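Local coordinates for protein cellulosomal scaffoldin (Acetivibrio cellulolyticus, PDB 3ZUC) that binds crystalline cellulose as the family 3b carbohydrate-binding module of a cellulosomal scaffoldin that probably also hydrolyses cellulose, at residues A[34-38]-A[39-43]; A[62-66]-A[67-71]. All coordinates share one frame; numbering follows the deposited sequence. Where two conformers were deposited one is given.

Interaction 1. Residues A[34-38]-A[39-43]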
ATOM      1  N   ASN A  34     -17.816  14.019  -3.611  1.00 19.37           N
ATOM      2  CA  ASN A  34     -18.509  13.223  -2.602  1.00 20.03           C
ATOM      3  C   ASN A  34     -17.513  12.504  -1.716  1.00 18.85           C
ATOM      4  O   ASN A  34     -16.458  12.074  -2.164  1.00 18.63           O
ATOM      5  CB  ASN A  34     -19.464  12.217  -3.247  1.00 22.36           C
ATOM      6  CG  ASN A  34     -20.608  12.893  -3.974  1.00 24.08           C
ATOM      7  OD1 ASN A  34     -21.592  13.290  -3.361  1.00 25.09           O
ATOM      8  ND2 ASN A  34     -20.478  13.043  -5.285  1.00 24.34           N
ATOM      9  N   ALA A  35     -17.835  12.384  -0.438  1.00 17.80           N
ATOM     10  CA  ALA A  35     -16.938  11.708   0.492  1.00 17.27           C
ATOM     11  C   ALA A  35     -16.757  10.237   0.131  1.00 16.23           C
ATOM     12  O   ALA A  35     -17.627   9.594  -0.463  1.00 17.86           O
ATOM     13  CB  ALA A  35     -17.460  11.834   1.919  1.00 18.54           C
ATOM     14  N   ILE A  36     -15.586   9.728   0.486  1.00 14.38           N
ATOM     15  CA  ILE A  36     -15.249   8.339   0.271  1.00 13.50           C
ATOM     16  C   ILE A  36     -15.188   7.631   1.617  1.00 12.98           C
ATOM     17  O   ILE A  36     -14.516   8.095   2.554  1.00 13.55           O
ATOM     18  CB  ILE A  36     -13.889   8.234  -0.444  1.00 13.42           C
ATOM     19  CG1 ILE A  36     -14.058   8.643  -1.913  1.00 13.28           C
ATOM     20  CG2 ILE A  36     -13.329   6.823  -0.329  1.00 14.56           C
ATOM     21  CD1 ILE A  36     -12.768   8.821  -2.668  1.00 13.70           C
ATOM     22  N   ASN A  37     -15.863   6.494   1.714  1.00 12.54           N
ATOM     23  CA  ASN A  37     -15.832   5.682   2.929  1.00 12.69           C
ATOM     24  C   ASN A  37     -14.565   4.833   2.983  1.00 10.97           C
ATOM     25  O   ASN A  37     -14.431   3.861   2.231  1.00 11.21           O
ATOM     26  CB  ASN A  37     -17.075   4.786   3.009  1.00 14.82           C
ATOM     27  CG  ASN A  37     -17.191   4.081   4.351  1.00 17.97           C
ATOM     28  OD1 ASN A  37     -16.241   4.050   5.128  1.00 19.43           O
ATOM     29  ND2 ASN A  37     -18.346   3.493   4.617  1.00 20.55           N
ATOM     30  N   LEU A  38     -13.639   5.179   3.864  1.00 10.60           N
ATOM     31  CA  LEU A  38     -12.357   4.502   3.887  1.00 10.22           C
ATOM     32  C   LEU A  38     -12.465   3.039   4.271  1.00  9.85           C
ATOM     33  O   LEU A  38     -11.599   2.247   3.890  1.00 10.06           O
ATOM     34  CB  LEU A  38     -11.390   5.220   4.816  1.00 10.73           C
ATOM     35  CG  LEU A  38     -10.887   6.560   4.265  1.00 11.53           C
ATOM     36  CD1 LEU A  38     -10.184   7.346   5.360  1.00 12.55           C
ATOM     37  CD2 LEU A  38      -9.960   6.390   3.097  1.00 12.24           C
ATOM     38  N   ALA A  39     -13.512   2.652   4.997  1.00 10.62           N
ATOM     39  CA  ALA A  39     -13.651   1.252   5.386  1.00 11.17           C
ATOM     40  C   ALA A  39     -13.726   0.319   4.193  1.00 10.35           C
ATOM     41  O   ALA A  39     -13.416  -0.862   4.314  1.00 11.36           O
ATOM     42  CB  ALA A  39     -14.878   1.060   6.272  1.00 12.57           C
ATOM     43  N   ASP A  40     -14.120   0.842   3.037  1.00 10.04           N
ATOM     44  CA  ASP A  40     -14.202   0.024   1.838  1.00 10.88           C
ATOM     45  C   ASP A  40     -12.957   0.087   0.971  1.00  9.57           C
ATOM     46  O   ASP A  40     -12.910  -0.578  -0.059  1.00 10.72           O
ATOM     47  CB  ASP A  40     -15.409   0.444   1.023  1.00 14.31           C
ATOM     48  CG  ASP A  40     -16.683   0.140   1.729  1.00 17.82           C
ATOM     49  OD1 ASP A  40     -16.820  -1.003   2.222  1.00 19.00           O
ATOM     50  OD2 ASP A  40     -17.515   1.045   1.846  1.00 19.86           O
ATOM     51  N   VAL A  41     -11.955   0.863   1.367  1.00  8.01           N
ATOM     52  CA  VAL A  41     -10.757   1.034   0.549  1.00  7.34           C
ATOM     53  C   VAL A  41      -9.676   0.040   0.971  1.00  6.34           C
ATOM     54  O   VAL A  41      -9.397  -0.124   2.161  1.00  7.36           O
ATOM     55  CB  VAL A  41     -10.229   2.480   0.665  1.00  7.96           C
ATOM     56  CG1 VAL A  41      -8.904   2.628  -0.042  1.00  8.50           C
ATOM     57  CG2 VAL A  41     -11.239   3.458   0.092  1.00  9.12           C
ATOM     58  N   LYS A  42      -9.054  -0.604  -0.009  0.60  5.98           N
ATOM     59  CA  LYS A  42      -7.894  -1.455   0.228  0.60  5.72           C
ATOM     60  C   LYS A  42      -6.749  -0.969  -0.655  0.60  5.42           C
ATOM     61  O   LYS A  42      -6.987  -0.355  -1.707  0.60  5.54           O
ATOM     62  CB  LYS A  42      -8.198  -2.934  -0.093  0.60  6.32           C
ATOM     63  CG  LYS A  42      -9.427  -3.494   0.649  0.60  7.93           C
ATOM     64  CD  LYS A  42      -9.797  -4.917   0.265  0.60 10.65           C
ATOM     65  CE  LYS A  42     -10.997  -5.407   1.087  0.60 13.06           C
ATOM     66  NZ  LYS A  42     -11.598  -6.650   0.540  0.60 15.22           N
ATOM     67  N   LEU A  43      -5.522  -1.272  -0.238  1.00  5.30           N
ATOM     68  CA  LEU A  43      -4.325  -0.956  -1.008  1.00  5.40           C
ATOM     69  C   LEU A  43      -3.475  -2.208  -1.127  1.00  4.95           C
ATOM     70  O   LEU A  43      -3.402  -2.985  -0.178  1.00  5.73           O
ATOM     71  CB  LEU A  43      -3.479   0.125  -0.306  1.00  5.63           C
ATOM     72  CG  LEU A  43      -4.230   1.373   0.140  1.00  6.48           C
ATOM     73  CD1 LEU A  43      -3.354   2.247   1.009  1.00  7.36           C
ATOM     74  CD2 LEU A  43      -4.758   2.141  -1.052  1.00  8.29           C
TER
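Leu-38 and Val-41 close one turn of 3-10 helix, Val-41 N donating to Leu-38 O at 2.9 Å, and Asn-37 and Asp-40 close the overlapping turn before it, Asp-40 N reaching Asn-37 O at 3.1 Å. This short turn links strand 36-37, paired with 97-98, to strand 42-47 in a five-stranded sheet of the CBM3 beta-sandwich. Asn-37 adds an Asx turn at its start: its OD1 accepts the amide of Ala-39, with 3.1 Å between OD1 and Ala-39 N. The bond is somewhat bent (148° at the hydrogen), and the donor sits above the plane of the side-chain amide. With CG anti to the backbone N (chi1 -171°), the amide lies beside its own carbonyl carbon and folds forward over the turn, where asparagine is short enough to mimic one more carbonyl. The small methyl of Ala-39 lies close to the same oxygen, CB to OD1 being 3.5 Å. OD2 of Asp-40 comes to 3.8 Å from ND2 of Asn-37, too long for a hydrogen bond, the two planes 61° apart. Val-41 points back toward the turn, its branched side chain almost square across Ile-36. Apolar Leu-38 and Val-41 suit their buried places on Phe-91, while Ile-36, partly exposed, packs on Leu-6. The methyl CG2 of Ile-36 meets CG2 of Val-41 at 4.0 Å.

Interaction 2. Residues A[62-66]-A[67-71]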
ATOM      1  N   SER A  62      -0.978   7.660  10.358  1.00  7.64           N
ATOM      2  CA  SER A  62      -1.921   8.153   9.387  1.00  7.87           C
ATOM      3  C   SER A  62      -2.825   9.142  10.115  1.00  8.07           C
ATOM      4  O   SER A  62      -3.182   8.900  11.262  1.00  8.81           O
ATOM      5  CB  SER A  62      -2.805   7.038   8.835  1.00  8.35           C
ATOM      6  OG  SER A  62      -3.719   7.526   7.867  1.00  9.08           O
ATOM      7  N   PRO A  63      -3.264  10.215   9.436  1.00  8.85           N
ATOM      8  CA  PRO A  63      -4.220  11.117  10.080  1.00 10.28           C
ATOM      9  C   PRO A  63      -5.502  10.427  10.572  1.00 10.17           C
ATOM     10  O   PRO A  63      -6.172  10.932  11.473  1.00 11.53           O
ATOM     11  CB  PRO A  63      -4.531  12.131   8.971  1.00 12.37           C
ATOM     12  CG  PRO A  63      -3.357  12.119   8.079  1.00 13.43           C
ATOM     13  CD  PRO A  63      -2.829  10.725   8.119  1.00 10.50           C
ATOM     14  N   VAL A  64      -5.874   9.307   9.968  1.00 10.27           N
ATOM     15  CA  VAL A  64      -7.105   8.634  10.376  1.00 11.32           C
ATOM     16  C   VAL A  64      -6.930   7.823  11.648  1.00 10.78           C
ATOM     17  O   VAL A  64      -7.901   7.265  12.140  1.00 11.91           O
ATOM     18  CB  VAL A  64      -7.676   7.741   9.259  1.00 13.44           C
ATOM     19  CG1 VAL A  64      -7.869   8.556   8.009  1.00 16.11           C
ATOM     20  CG2 VAL A  64      -6.775   6.520   9.014  1.00 13.69           C
ATOM     21  N   GLY A  65      -5.701   7.755  12.171  1.00 10.42           N
ATOM     22  CA  GLY A  65      -5.392   6.989  13.362  1.00 10.52           C
ATOM     23  C   GLY A  65      -4.740   5.693  12.959  1.00  9.66           C
ATOM     24  O   GLY A  65      -5.366   4.841  12.321  1.00  9.63           O
ATOM     25  N   SER A  66      -3.465   5.546  13.298  1.00 10.21           N
ATOM     26  CA  SER A  66      -2.694   4.408  12.823  1.00 10.52           C
ATOM     27  C   SER A  66      -3.302   3.074  13.238  1.00 10.60           C
ATOM     28  O   SER A  66      -3.167   2.090  12.504  1.00 11.37           O
ATOM     29  CB  SER A  66      -1.239   4.505  13.268  1.00 12.47           C
ATOM     30  OG  SER A  66      -1.134   4.366  14.653  1.00 14.93           O
ATOM     31  N   SER A  67      -3.968   3.017  14.387  1.00 11.02           N
ATOM     32  CA  SER A  67      -4.574   1.757  14.829  1.00 12.08           C
ATOM     33  C   SER A  67      -5.738   1.314  13.942  1.00 10.81           C
ATOM     34  O   SER A  67      -6.153   0.155  14.011  1.00 13.13           O
ATOM     35  CB  SER A  67      -5.056   1.844  16.286  1.00 14.70           C
ATOM     36  OG  SER A  67      -6.132   2.731  16.412  1.00 16.40           O
ATOM     37  N   ASN A  68      -6.239   2.225  13.113  1.00  9.41           N
ATOM     38  CA  ASN A  68      -7.325   1.927  12.191  1.00  9.30           C
ATOM     39  C   ASN A  68      -6.831   1.391  10.849  1.00  9.25           C
ATOM     40  O   ASN A  68      -7.644   1.101   9.979  1.00 10.93           O
ATOM     41  CB  ASN A  68      -8.169   3.182  11.989  1.00 10.06           C
ATOM     42  CG  ASN A  68      -8.834   3.602  13.253  1.00 10.36           C
ATOM     43  OD1 ASN A  68      -9.375   2.769  13.967  1.00 11.50           O
ATOM     44  ND2 ASN A  68      -8.838   4.889  13.531  1.00 10.98           N
ATOM     45  N   VAL A  69      -5.516   1.254  10.683  1.00  8.03           N
ATOM     46  CA  VAL A  69      -4.911   0.829   9.428  1.00  7.58           C
ATOM     47  C   VAL A  69      -4.144  -0.451   9.687  1.00  8.04           C
ATOM     48  O   VAL A  69      -3.228  -0.458  10.511  1.00 10.71           O
ATOM     49  CB  VAL A  69      -3.948   1.907   8.917  1.00  7.83           C
ATOM     50  CG1 VAL A  69      -3.329   1.479   7.597  1.00  8.83           C
ATOM     51  CG2 VAL A  69      -4.635   3.265   8.800  1.00  8.18           C
ATOM     52  N   THR A  70      -4.543  -1.533   9.032  1.00  7.25           N
ATOM     53  CA  THR A  70      -3.928  -2.837   9.267  1.00  7.54           C
ATOM     54  C   THR A  70      -3.537  -3.493   7.950  1.00  6.77           C
ATOM     55  O   THR A  70      -4.011  -3.105   6.875  1.00  8.10           O
ATOM     56  CB  THR A  70      -4.847  -3.752  10.077  1.00  9.44           C
ATOM     57  OG1 THR A  70      -6.081  -3.893   9.385  1.00  9.78           O
ATOM     58  CG2 THR A  70      -5.087  -3.186  11.471  1.00 10.85           C
ATOM     59  N   GLY A  71      -2.660  -4.486   8.040  1.00  6.54           N
ATOM     60  CA  GLY A  71      -2.136  -5.144   6.867  1.00  6.71           C
ATOM     61  C   GLY A  71      -2.109  -6.639   7.038  1.00  6.80           C
ATOM     62  O   GLY A  71      -1.847  -7.161   8.130  1.00  8.12           O
TER
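Gly-65 O accepts the amide of Asn-68 and Ser-66 O that of Val-69, at 2.9 Å from Gly-65 O to Asn-68 N and 3.1 Å from Ser-66 O to Val-69 N, a 3-10 turn that follows directly on the type I beta turn from Ser-62 to Gly-65. Together these two turns carry the chain of the CBM3 beta-sandwich from strand 55-61 into strand 69-80. Gly-65 adopts phi 102°, psi 113° at the join; lacking a CB, it leaves room there for the carbonyl oxygen of Val-64 and the amide of Asn-68. That amide staples the two turns together: Asn-68 ND2 gives an N-H to Val-64 O at 2.9 Å, fairly straight, with the acceptor practically in the plane of the amide. With its CG beside the backbone N (chi1 -64°), the side chain bends back along the chain to reach that carbonyl. OD1, at the other end of the amide, is bound to Ser-92 OG, so both ends of the group are held and its rotation is fixed. Val-69, apolar and beta-branched, suits a buried strand position; it points back toward the loop and also packs on Cys-59 of strand 55-61 and Val-106 of strand 102-112. Val-64, partly exposed, leans on Ile-104. The two valines cross at about a right angle, CG2 of Val-64 lying 3.9 Å from CG2 of Val-69.

Overall arrangement
Along the chain, interaction 1 closes before interaction 2 opens, and their centres lie about 13 Å apart. Each is a connection that delivers the chain into one five-stranded sheet of the sandwich: interaction 1 leads into the inner strand 42-47 and interaction 2 into the outermost strand 69-80, with strand 83-91 running between those two. Phe-91 of that middle strand is shared by the two contacts. The connections also meet directly, Leu-38 CD1 packing 3.7 Å from Val-64 CG1, so two entries into the same sheet are packed together. Both lie away from the calcium site; the side chain of Ile-36 is about 9 Å from the bound nickel ion.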